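Local atomic coordinates of nicotinate phosphoribosyltransferase (Saccharomyces cerevisiae, PDB entry 1VLP), a protein that catalyses the ATP-dependent first step of NAD biosynthesis from nicotinic acid, joining nicotinate to a phosphoribosyl group to give nicotinate ribonucleotide. Residues Val242-Val247 against Arg306-Asp311. Numbering follows the deposited sequence.
Sequences VAHEWV and RQDSGD
The carboxylate of Asp308 receives NE2 of His244 on OD2 at 2.7 Å, with an N-H...O angle of 160°. The oxygen sits at the imidazole edge, close to the ring plane, and is met on its anti side, the donor tilted somewhat out of the carboxylate plane; the ring and carboxylate planes are 28° apart. OD1 lies 3.3 Å from Arg306 NH2 in a salt bridge whose hydrogen bond is weak; OD1 also has a weak bond with Ser339 OG, which is bonded to Arg306 NE as well. His244 ND1 is hydrogen-bonded to Thr284 OG1, and with a partner at each ring nitrogen, rotation of the imidazole is probably restricted. A phenylalanine in place of His244 would probably leave OD2 of Asp308 and Thr284 OG1 without these partners. Arg306, its CG anti to the backbone N (chi1 -171°), bends at chi3, bringing NH1 to 3.2 Å from Val242 O, near the guanidinium plane. By similarity Arg306 binds nicotinate and His244 is the autophosphorylated histidine, unmodified here, consistent with an active-site contact; a phosphate ion, probably from the crystallisation liquor, lies about 6 Å from the Asp308 side chain. The His244-Asp308 contact links the region where helix 244-254 begins to the loop after strand 304-307 of the parallel sheet, in a NAPRTase domain whose sequence family falls in the TIM-barrel clan; Leu281 of strand 279-281 touches both.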
# COMPACT_ATOMS: atom_id res chain seq x y z
N VAL A 242 -1.82 1.79 -9.02
CA VAL A 242 -1.59 3.16 -8.59
C VAL A 242 -2.05 3.35 -7.11
O VAL A 242 -2.95 2.64 -6.62
CB VAL A 242 -2.30 4.13 -9.52
CG1 VAL A 242 -3.82 4.15 -9.22
CG2 VAL A 242 -1.65 5.51 -9.42
N ALA A 243 -1.43 4.30 -6.39
CA ALA A 243 -1.82 4.59 -5.01
C ALA A 243 -2.51 5.96 -4.96
O ALA A 243 -2.39 6.72 -5.91
CB ALA A 243 -0.59 4.62 -4.09
N HIS A 244 -3.20 6.26 -3.87
CA HIS A 244 -3.86 7.58 -3.72
C HIS A 244 -2.90 8.72 -3.88
O HIS A 244 -3.30 9.76 -4.41
CB HIS A 244 -4.59 7.74 -2.38
CG HIS A 244 -5.72 6.78 -2.18
ND1 HIS A 244 -6.89 6.83 -2.90
CD2 HIS A 244 -5.82 5.70 -1.37
CE1 HIS A 244 -7.68 5.84 -2.50
NE2 HIS A 244 -7.05 5.14 -1.57
N GLU A 245 -1.65 8.53 -3.44
CA GLU A 245 -0.70 9.64 -3.39
C GLU A 245 -0.42 10.21 -4.78
O GLU A 245 -0.17 11.41 -4.93
CB GLU A 245 0.56 9.25 -2.61
CG GLU A 245 1.47 8.33 -3.20
CD GLU A 245 2.80 8.17 -2.36
OE1 GLU A 245 3.49 9.20 -2.18
OE2 GLU A 245 3.14 7.05 -2.01
N TRP A 246 -0.61 9.40 -5.83
CA TRP A 246 -0.49 9.86 -7.20
C TRP A 246 -1.46 10.94 -7.54
O TRP A 246 -1.04 12.05 -7.85
CB TRP A 246 -0.57 8.68 -8.19
CG TRP A 246 -0.34 9.09 -9.59
CD1 TRP A 246 -1.24 8.97 -10.62
CD2 TRP A 246 0.85 9.65 -10.17
NE1 TRP A 246 -0.68 9.43 -11.77
CE2 TRP A 246 0.59 9.85 -11.54
CE3 TRP A 246 2.12 10.00 -9.66
CZ2 TRP A 246 1.54 10.41 -12.41
CZ3 TRP A 246 3.06 10.54 -10.52
CH2 TRP A 246 2.77 10.74 -11.87
N VAL A 247 -2.77 10.68 -7.51
CA VAL A 247 -3.68 11.79 -7.89
C VAL A 247 -3.68 12.94 -6.87
O VAL A 247 -3.90 14.06 -7.26
CB VAL A 247 -5.15 11.37 -8.26
CG1 VAL A 247 -5.92 10.91 -7.09
CG2 VAL A 247 -5.89 12.57 -8.99
N ARG A 306 -9.84 -0.50 -8.48
CA ARG A 306 -9.51 -0.96 -7.10
C ARG A 306 -10.48 -0.27 -6.11
O ARG A 306 -10.61 0.97 -6.10
CB ARG A 306 -8.02 -0.72 -6.72
CG ARG A 306 -7.55 -1.39 -5.36
CD ARG A 306 -6.04 -1.01 -5.07
NE ARG A 306 -5.92 -0.50 -3.69
CZ ARG A 306 -5.10 0.47 -3.30
NH1 ARG A 306 -4.25 1.05 -4.16
NH2 ARG A 306 -5.10 0.84 -2.03
N GLN A 307 -11.17 -1.09 -5.30
CA GLN A 307 -12.10 -0.64 -4.27
C GLN A 307 -11.33 -0.56 -2.91
O GLN A 307 -10.75 -1.54 -2.47
CB GLN A 307 -13.30 -1.56 -4.20
CG GLN A 307 -14.40 -1.14 -3.21
CD GLN A 307 -14.13 -1.53 -1.79
OE1 GLN A 307 -13.76 -2.69 -1.50
NE2 GLN A 307 -14.37 -0.60 -0.87
N ASP A 308 -11.29 0.62 -2.32
CA ASP A 308 -10.46 0.88 -1.16
C ASP A 308 -11.19 1.59 -0.02
O ASP A 308 -10.59 1.77 1.05
CB ASP A 308 -9.28 1.74 -1.60
CG ASP A 308 -8.10 1.68 -0.62
OD1 ASP A 308 -7.77 0.56 -0.14
OD2 ASP A 308 -7.52 2.75 -0.39
N SER A 309 -12.42 2.06 -0.26
CA SER A 309 -13.22 2.67 0.79
C SER A 309 -14.71 2.60 0.52
O SER A 309 -15.17 2.28 -0.58
CB SER A 309 -12.87 4.14 0.99
OG SER A 309 -13.25 4.94 -0.12
N GLY A 310 -15.49 2.93 1.54
CA GLY A 310 -16.93 2.91 1.41
C GLY A 310 -17.46 1.50 1.50
O GLY A 310 -16.75 0.58 1.85
N ASP A 311 -18.72 1.34 1.16
CA ASP A 311 -19.37 0.03 1.18
C ASP A 311 -19.08 -0.76 -0.10
O ASP A 311 -19.44 -0.31 -1.20
CB ASP A 311 -20.87 0.19 1.34
CG ASP A 311 -21.57 -1.14 1.52
OD1 ASP A 311 -21.92 -1.75 0.50
OD2 ASP A 311 -21.71 -1.63 2.66